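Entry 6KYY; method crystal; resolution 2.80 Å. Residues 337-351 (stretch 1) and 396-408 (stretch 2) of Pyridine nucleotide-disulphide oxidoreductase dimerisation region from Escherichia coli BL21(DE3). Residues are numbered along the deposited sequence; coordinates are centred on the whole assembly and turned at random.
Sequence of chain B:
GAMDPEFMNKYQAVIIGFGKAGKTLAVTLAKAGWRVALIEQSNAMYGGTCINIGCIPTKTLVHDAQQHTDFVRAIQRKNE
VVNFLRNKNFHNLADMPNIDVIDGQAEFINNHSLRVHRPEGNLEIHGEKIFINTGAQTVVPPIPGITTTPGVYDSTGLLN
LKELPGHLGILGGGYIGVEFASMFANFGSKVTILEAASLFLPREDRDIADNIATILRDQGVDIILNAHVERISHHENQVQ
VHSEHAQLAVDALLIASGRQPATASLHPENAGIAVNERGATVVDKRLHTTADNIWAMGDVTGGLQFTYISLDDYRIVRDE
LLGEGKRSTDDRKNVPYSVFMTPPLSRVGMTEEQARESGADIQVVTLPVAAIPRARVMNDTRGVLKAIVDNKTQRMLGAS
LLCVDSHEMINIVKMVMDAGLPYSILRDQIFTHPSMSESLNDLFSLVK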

ATOM      1  N   TYR B 337       5.345  12.844  -3.812  1.00 10.02           N
ATOM      2  CA  TYR B 337       5.909  12.179  -4.977  1.00 15.73           C
ATOM      3  C   TYR B 337       6.599  10.900  -4.528  1.00 16.46           C
ATOM      4  O   TYR B 337       6.892  10.712  -3.344  1.00 15.53           O
ATOM      5  CB  TYR B 337       6.882  13.091  -5.737  1.00 12.06           C
ATOM      6  CG  TYR B 337       8.138  13.461  -4.982  1.00 11.50           C
ATOM      7  CD1 TYR B 337       8.189  14.610  -4.202  1.00 10.80           C
ATOM      8  CD2 TYR B 337       9.283  12.677  -5.070  1.00  8.34           C
ATOM      9  CE1 TYR B 337       9.339  14.957  -3.517  1.00  8.68           C
ATOM     10  CE2 TYR B 337      10.436  13.016  -4.388  1.00 12.15           C
ATOM     11  CZ  TYR B 337      10.458  14.156  -3.614  1.00 13.90           C
ATOM     12  OH  TYR B 337      11.605  14.497  -2.934  1.00 36.80           O
ATOM     13  N   SER B 338       6.858  10.017  -5.490  1.00  9.97           N
ATOM     14  CA  SER B 338       7.450   8.719  -5.200  1.00 10.29           C
ATOM     15  C   SER B 338       8.396   8.302  -6.317  1.00 16.23           C
ATOM     16  O   SER B 338       8.105   8.500  -7.500  1.00 14.16           O
ATOM     17  CB  SER B 338       6.369   7.647  -4.997  1.00 10.25           C
ATOM     18  OG  SER B 338       5.256   8.170  -4.292  1.00 20.32           O
ATOM     19  N   VAL B 339       9.524   7.714  -5.927  1.00 27.22           N
ATOM     20  CA  VAL B 339      10.523   7.180  -6.848  1.00 15.41           C
ATOM     21  C   VAL B 339      10.391   5.665  -6.817  1.00 19.77           C
ATOM     22  O   VAL B 339      10.683   5.029  -5.798  1.00 29.43           O
ATOM     23  CB  VAL B 339      11.941   7.620  -6.465  1.00 15.67           C
ATOM     24  CG1 VAL B 339      12.935   7.230  -7.554  1.00 17.84           C
ATOM     25  CG2 VAL B 339      11.969   9.108  -6.201  1.00 15.45           C
ATOM     26  N   PHE B 340       9.962   5.079  -7.934  1.00 26.58           N
ATOM     27  CA  PHE B 340       9.547   3.676  -7.950  1.00 32.35           C
ATOM     28  C   PHE B 340      10.744   2.759  -8.210  1.00 28.00           C
ATOM     29  O   PHE B 340      10.873   2.106  -9.247  1.00 19.25           O
ATOM     30  CB  PHE B 340       8.438   3.470  -8.970  1.00 19.11           C
ATOM     31  CG  PHE B 340       7.106   3.971  -8.505  1.00 22.52           C
ATOM     32  CD1 PHE B 340       6.770   5.307  -8.636  1.00 24.93           C
ATOM     33  CD2 PHE B 340       6.198   3.110  -7.911  1.00 29.65           C
ATOM     34  CE1 PHE B 340       5.548   5.775  -8.199  1.00 25.57           C
ATOM     35  CE2 PHE B 340       4.973   3.571  -7.471  1.00 30.75           C
ATOM     36  CZ  PHE B 340       4.647   4.906  -7.616  1.00 29.70           C
ATOM     37  N   MET B 341      11.628   2.714  -7.215  1.00 15.96           N
ATOM     38  CA  MET B 341      12.687   1.716  -7.184  1.00 12.04           C
ATOM     39  C   MET B 341      12.200   0.452  -6.495  1.00 24.98           C
ATOM     40  O   MET B 341      11.005   0.138  -6.504  1.00 30.42           O
ATOM     41  CB  MET B 341      13.918   2.225  -6.437  1.00 25.47           C
ATOM     42  CG  MET B 341      14.637   3.395  -7.042  1.00 16.66           C
ATOM     43  SD  MET B 341      16.007   3.796  -5.948  1.00 65.88           S
ATOM     44  CE  MET B 341      15.132   4.065  -4.410  1.00 24.45           C
ATOM     45  N   THR B 342      13.137  -0.266  -5.879  1.00 13.42           N
ATOM     46  CA  THR B 342      12.830  -1.382  -4.990  1.00 11.24           C
ATOM     47  C   THR B 342      13.846  -1.324  -3.855  1.00 14.78           C
ATOM     48  O   THR B 342      15.012  -1.710  -4.040  1.00 41.88           O
ATOM     49  CB  THR B 342      12.888  -2.725  -5.715  1.00 19.69           C
ATOM     50  OG1 THR B 342      11.981  -2.711  -6.825  1.00 15.33           O
ATOM     51  CG2 THR B 342      12.509  -3.857  -4.772  1.00 16.63           C
ATOM     52  N   PRO B 343      13.452  -0.829  -2.672  1.00 20.23           N
ATOM     53  CA  PRO B 343      12.113  -0.337  -2.334  1.00 12.14           C
ATOM     54  C   PRO B 343      11.874   1.108  -2.775  1.00 16.56           C
ATOM     55  O   PRO B 343      12.821   1.890  -2.844  1.00 21.31           O
ATOM     56  CB  PRO B 343      12.084  -0.454  -0.814  1.00 15.99           C
ATOM     57  CG  PRO B 343      13.499  -0.221  -0.408  1.00 14.34           C
ATOM     58  CD  PRO B 343      14.373  -0.741  -1.524  1.00  9.95           C
ATOM     59  N   PRO B 344      10.622   1.451  -3.068  1.00 24.75           N
ATOM     60  CA  PRO B 344      10.326   2.794  -3.581  1.00 18.18           C
ATOM     61  C   PRO B 344      10.532   3.882  -2.535  1.00  9.50           C
ATOM     62  O   PRO B 344      10.386   3.665  -1.331  1.00 16.93           O
ATOM     63  CB  PRO B 344       8.854   2.701  -4.003  1.00 14.38           C
ATOM     64  CG  PRO B 344       8.315   1.487  -3.315  1.00 13.33           C
ATOM     65  CD  PRO B 344       9.460   0.550  -3.141  1.00  8.60           C
ATOM     66  N   LEU B 345      10.874   5.076  -3.024  1.00 11.43           N
ATOM     67  CA  LEU B 345      11.146   6.248  -2.196  1.00  8.69           C
ATOM     68  C   LEU B 345       9.991   7.230  -2.352  1.00 12.55           C
ATOM     69  O   LEU B 345       9.826   7.832  -3.417  1.00 19.67           O
ATOM     70  CB  LEU B 345      12.472   6.896  -2.599  1.00 11.48           C
ATOM     71  CG  LEU B 345      13.007   8.104  -1.819  1.00 14.94           C
ATOM     72  CD1 LEU B 345      12.514   9.427  -2.403  1.00 13.52           C
ATOM     73  CD2 LEU B 345      12.672   8.003  -0.332  1.00 14.25           C
ATOM     74  N   SER B 346       9.209   7.402  -1.292  1.00 13.35           N
ATOM     75  CA  SER B 346       8.078   8.317  -1.284  1.00 13.46           C
ATOM     76  C   SER B 346       8.355   9.481  -0.342  1.00 11.80           C
ATOM     77  O   SER B 346       9.019   9.323   0.687  1.00 11.46           O
ATOM     78  CB  SER B 346       6.794   7.596  -0.867  1.00 10.92           C
ATOM     79  OG  SER B 346       6.409   6.656  -1.853  1.00 12.64           O
ATOM     80  N   ARG B 347       7.837  10.657  -0.696  1.00 10.01           N
ATOM     81  CA  ARG B 347       8.212  11.877   0.003  1.00  9.28           C
ATOM     82  C   ARG B 347       7.060  12.871   0.009  1.00 15.42           C
ATOM     83  O   ARG B 347       6.242  12.911  -0.914  1.00 17.49           O
ATOM     84  CB  ARG B 347       9.447  12.519  -0.640  1.00 13.08           C
ATOM     85  CG  ARG B 347      10.763  11.898  -0.212  1.00 17.64           C
ATOM     86  CD  ARG B 347      11.605  12.898   0.551  1.00 24.97           C
ATOM     87  NE  ARG B 347      11.829  14.108  -0.232  1.00 40.75           N
ATOM     88  CZ  ARG B 347      11.472  15.327   0.158  1.00 27.01           C
ATOM     89  NH1 ARG B 347      10.875  15.502   1.329  1.00 18.30           N
ATOM     90  NH2 ARG B 347      11.713  16.372  -0.623  1.00 33.40           N
ATOM     91  N   VAL B 348       7.014  13.676   1.071  1.00 11.89           N
ATOM     92  CA  VAL B 348       6.103  14.810   1.168  1.00 11.62           C
ATOM     93  C   VAL B 348       6.724  15.795   2.145  1.00 13.11           C
ATOM     94  O   VAL B 348       7.463  15.405   3.052  1.00 23.45           O
ATOM     95  CB  VAL B 348       4.683  14.368   1.608  1.00 15.86           C
ATOM     96  CG1 VAL B 348       4.699  13.841   3.034  1.00 13.05           C
ATOM     97  CG2 VAL B 348       3.689  15.516   1.469  1.00 23.53           C
ATOM     98  N   GLY B 349       6.438  17.078   1.949  1.00 10.92           N
ATOM     99  CA  GLY B 349       7.014  18.086   2.813  1.00 12.60           C
ATOM    100  C   GLY B 349       8.492  18.304   2.522  1.00 15.14           C
ATOM    101  O   GLY B 349       9.047  17.824   1.532  1.00 15.08           O
ATOM    102  N   MET B 350       9.133  19.042   3.422  1.00 18.38           N
ATOM    103  CA  MET B 350      10.523  19.422   3.229  1.00 27.32           C
ATOM    104  C   MET B 350      11.468  18.349   3.754  1.00 28.37           C
ATOM    105  O   MET B 350      11.122  17.559   4.637  1.00 17.91           O
ATOM    106  CB  MET B 350      10.833  20.756   3.914  1.00 17.42           C
ATOM    107  CG  MET B 350      10.097  21.006   5.216  1.00 23.21           C
ATOM    108  SD  MET B 350      10.459  22.659   5.847  1.00 31.50           S
ATOM    109  CE  MET B 350       8.919  23.068   6.660  1.00 15.20           C
ATOM    110  N   THR B 351      12.672  18.330   3.188  1.00 23.35           N
ATOM    111  CA  THR B 351      13.725  17.445   3.648  1.00 17.49           C
ATOM    112  C   THR B 351      14.284  17.935   4.982  1.00 26.95           C
ATOM    113  O   THR B 351      13.950  19.020   5.468  1.00 40.30           O
ATOM    114  CB  THR B 351      14.849  17.366   2.615  1.00 29.41           C
ATOM    115  OG1 THR B 351      15.328  18.687   2.333  1.00 28.02           O
ATOM    116  CG2 THR B 351      14.349  16.737   1.329  1.00 19.06           C
ATOM    117  N   MET B 396       4.031  18.073  11.631  1.00 19.80           N
ATOM    118  CA  MET B 396       5.068  17.414  10.850  1.00 24.97           C
ATOM    119  C   MET B 396       5.391  18.261   9.625  1.00 18.11           C
ATOM    120  O   MET B 396       4.483  18.723   8.928  1.00 13.95           O
ATOM    121  CB  MET B 396       4.630  16.011  10.431  1.00 23.30           C
ATOM    122  CG  MET B 396       4.257  15.115  11.602  1.00 36.87           C
ATOM    123  SD  MET B 396       3.434  13.582  11.128  1.00 35.63           S
ATOM    124  CE  MET B 396       2.822  14.006   9.507  1.00 24.27           C
ATOM    125  N   LEU B 397       6.683  18.464   9.370  1.00 13.77           N
ATOM    126  CA  LEU B 397       7.124  19.297   8.260  1.00 14.77           C
ATOM    127  C   LEU B 397       7.480  18.501   7.014  1.00 23.35           C
ATOM    128  O   LEU B 397       7.433  19.056   5.910  1.00 26.62           O
ATOM    129  CB  LEU B 397       8.332  20.142   8.680  1.00 17.48           C
ATOM    130  CG  LEU B 397       8.134  20.981   9.943  1.00 24.87           C
ATOM    131  CD1 LEU B 397       9.463  21.514  10.452  1.00 10.41           C
ATOM    132  CD2 LEU B 397       7.158  22.118   9.685  1.00 12.61           C
ATOM    133  N   GLY B 398       7.828  17.233   7.159  1.00 24.84           N
ATOM    134  CA  GLY B 398       8.173  16.423   6.010  1.00 14.50           C
ATOM    135  C   GLY B 398       8.436  14.995   6.434  1.00 21.09           C
ATOM    136  O   GLY B 398       8.600  14.696   7.622  1.00 22.07           O
ATOM    137  N   ALA B 399       8.473  14.117   5.435  1.00 19.02           N
ATOM    138  CA  ALA B 399       8.718  12.703   5.673  1.00 14.46           C
ATOM    139  C   ALA B 399       9.511  12.128   4.508  1.00  8.63           C
ATOM    140  O   ALA B 399       9.423  12.618   3.380  1.00 16.10           O
ATOM    141  CB  ALA B 399       7.410  11.923   5.857  1.00 13.36           C
ATOM    142  N   SER B 400      10.293  11.089   4.797  1.00 14.23           N
ATOM    143  CA  SER B 400      11.055  10.349   3.793  1.00 15.38           C
ATOM    144  C   SER B 400      10.770   8.867   4.025  1.00 12.30           C
ATOM    145  O   SER B 400      11.304   8.267   4.960  1.00 14.69           O
ATOM    146  CB  SER B 400      12.545  10.648   3.894  1.00 23.25           C
ATOM    147  OG  SER B 400      12.830  11.965   3.459  1.00 16.87           O
ATOM    148  N   LEU B 401       9.919   8.286   3.191  1.00 11.04           N
ATOM    149  CA  LEU B 401       9.489   6.900   3.347  1.00  9.79           C
ATOM    150  C   LEU B 401      10.167   6.065   2.267  1.00 17.49           C
ATOM    151  O   LEU B 401       9.689   5.995   1.131  1.00 37.37           O
ATOM    152  CB  LEU B 401       7.968   6.808   3.280  1.00 15.80           C
ATOM    153  CG  LEU B 401       7.256   7.614   4.372  1.00 13.80           C
ATOM    154  CD1 LEU B 401       5.775   7.287   4.420  1.00 18.42           C
ATOM    155  CD2 LEU B 401       7.898   7.375   5.730  1.00  8.15           C
ATOM    156  N   LEU B 402      11.295   5.456   2.623  1.00 21.12           N
ATOM    157  CA  LEU B 402      12.048   4.572   1.737  1.00 11.03           C
ATOM    158  C   LEU B 402      11.766   3.146   2.192  1.00 23.99           C
ATOM    159  O   LEU B 402      12.505   2.569   2.992  1.00 20.74           O
ATOM    160  CB  LEU B 402      13.533   4.904   1.781  1.00  7.29           C
ATOM    161  CG  LEU B 402      14.445   4.158   0.808  1.00 11.59           C
ATOM    162  CD1 LEU B 402      13.898   4.225  -0.607  1.00 12.60           C
ATOM    163  CD2 LEU B 402      15.859   4.715   0.864  1.00 10.28           C
ATOM    164  N   CYS B 403      10.678   2.578   1.685  1.00 15.35           N
ATOM    165  CA  CYS B 403      10.238   1.263   2.118  1.00 23.83           C
ATOM    166  C   CYS B 403       9.422   0.622   1.006  1.00 31.63           C
ATOM    167  O   CYS B 403       9.053   1.268   0.023  1.00 24.72           O
ATOM    168  CB  CYS B 403       9.408   1.357   3.398  1.00 11.51           C
ATOM    169  SG  CYS B 403       8.271   2.746   3.389  1.00 32.89           S
ATOM    170  N   VAL B 404       9.147  -0.671   1.173  1.00 29.54           N
ATOM    171  CA  VAL B 404       8.183  -1.334   0.310  1.00 21.85           C
ATOM    172  C   VAL B 404       6.800  -0.765   0.592  1.00 33.43           C
ATOM    173  O   VAL B 404       6.447  -0.481   1.746  1.00 39.77           O
ATOM    174  CB  VAL B 404       8.221  -2.856   0.526  1.00 14.61           C
ATOM    175  CG1 VAL B 404       9.354  -3.475  -0.278  1.00 11.22           C
ATOM    176  CG2 VAL B 404       8.375  -3.177   2.003  1.00 15.98           C
ATOM    177  N   ASP B 405       6.015  -0.573  -0.470  1.00 36.48           N
ATOM    178  CA  ASP B 405       4.685   0.033  -0.383  1.00 24.70           C
ATOM    179  C   ASP B 405       4.745   1.460   0.157  1.00 33.14           C
ATOM    180  O   ASP B 405       3.799   1.937   0.789  1.00 23.90           O
ATOM    181  CB  ASP B 405       3.733  -0.819   0.462  1.00 14.42           C
ATOM    182  CG  ASP B 405       3.098  -1.939  -0.332  1.00 21.08           C
ATOM    183  OD1 ASP B 405       2.739  -1.704  -1.504  1.00 23.59           O
ATOM    184  OD2 ASP B 405       2.962  -3.055   0.213  1.00 19.83           O
ATOM    185  N   SER B 406       5.855   2.157  -0.094  1.00 21.93           N
ATOM    186  CA  SER B 406       5.956   3.550   0.329  1.00 27.24           C
ATOM    187  C   SER B 406       4.966   4.435  -0.418  1.00 20.25           C
ATOM    188  O   SER B 406       4.509   5.448   0.124  1.00 14.52           O
ATOM    189  CB  SER B 406       7.379   4.060   0.114  1.00 15.13           C
ATOM    190  OG  SER B 406       7.823   3.778  -1.200  1.00 28.59           O
ATOM    191  N   HIS B 407       4.623   4.071  -1.656  1.00 12.90           N
ATOM    192  CA  HIS B 407       3.737   4.874  -2.487  1.00 15.91           C
ATOM    193  C   HIS B 407       2.310   4.939  -1.960  1.00 23.26           C
ATOM    194  O   HIS B 407       1.540   5.792  -2.416  1.00 20.68           O
ATOM    195  CB  HIS B 407       3.730   4.327  -3.917  1.00 18.14           C
ATOM    196  CG  HIS B 407       3.404   2.869  -4.001  1.00 19.46           C
ATOM    197  ND1 HIS B 407       4.233   1.889  -3.499  1.00 11.47           N
ATOM    198  CD2 HIS B 407       2.337   2.223  -4.529  1.00 24.45           C
ATOM    199  CE1 HIS B 407       3.692   0.704  -3.712  1.00 17.33           C
ATOM    200  NE2 HIS B 407       2.541   0.879  -4.337  1.00 26.85           N
ATOM    201  N   GLU B 408       1.934   4.069  -1.022  1.00 29.54           N
ATOM    202  CA  GLU B 408       0.592   4.068  -0.452  1.00 16.13           C
ATOM    203  C   GLU B 408       0.520   4.809   0.877  1.00 12.01           C
ATOM    204  O   GLU B 408      -0.301   5.716   1.039  1.00 22.09           O
ATOM    205  CB  GLU B 408       0.096   2.628  -0.270  1.00  8.87           C
ATOM    206  CG  GLU B 408       0.265   1.743  -1.496  1.00 15.05           C
ATOM    207  CD  GLU B 408      -0.834   1.942  -2.523  1.00 12.52           C
ATOM    208  OE1 GLU B 408      -1.669   2.853  -2.344  1.00 12.53           O
ATOM    209  OE2 GLU B 408      -0.862   1.182  -3.512  1.00 16.87           O
TER

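The backbone sets the frame. Strand 345-349 runs antiparallel to strand 396-402, their directions 171° apart, and hydrogen bonds fall on alternate pairs. S346 and L401 form a closed pair: S346 N donates to L401 O at 2.8 Å, almost straight, and L401 N returns to S346 O at 2.9 Å. The next hydrogen-bonded pair, V348 with A399, contributes A399 N to V348 O at 2.9 Å, and M350 N to L397 O at 3.0 Å carries the ladder past the strand end. At the other end, P344 has no amide hydrogen to donate, so it takes part through its carbonyl: C403 N reaches P344 O at 3.2 Å, with a bent angle of 138°.

That same carbonyl takes a second, shorter bond, from S406 OG to P344 O at 2.6 Å. S406 closes a type II turn that starts at C403 and opens a helix, so its hydroxyl ties the helix start to the residue just before the partner strand. S346 sits close by, its OG 3.0 Å from S406 O, and within its own stretch it shares a hydrogen bond with S338, OG to OG at 3.1 Å. Small polar side chains thus meet in the seam between sheet and helix, beside the P344 ring.

The glycine pair is a rule about space. G349 and G398 face each other with CA atoms 3.8 Å apart. A CB on G349 would lie 2.2 Å from L397 O, and one on G398 would lie 1.9 Å from M350 O; G349 also has a positive phi, which favours glycine. With no side chains in the way, CA-H...O contacts form, G398 CA to M350 O at 3.4 Å being nearly linear and G349 CA to L397 O, at 3.3 Å, more bent.

Apolar contacts follow the faces of the sheet. L345 and L402 share one face with R347 and S400, and L345 CB meets L402 CD1 at 3.6 Å; M341 CE approaches the same methyl, L402 CD1, at 4.0 Å. On the face with S346 and L401, V348 CG1 lies 4.4 Å from A399 CB, a loose fit. Beyond the ladder, M350 CE packs on L397 CB at 3.6 Å, while P343, which follows a cis peptide bond, sets its CB 4.1 Å from V404 CG1.

The aromatic pair is oblique: the F340 and H407 rings have centroids 5.5 Å apart and planes at 52°. The closest approach is not ring to ring: F340 CE2, a ring carbon, lies 3.8 Å from H407 CB.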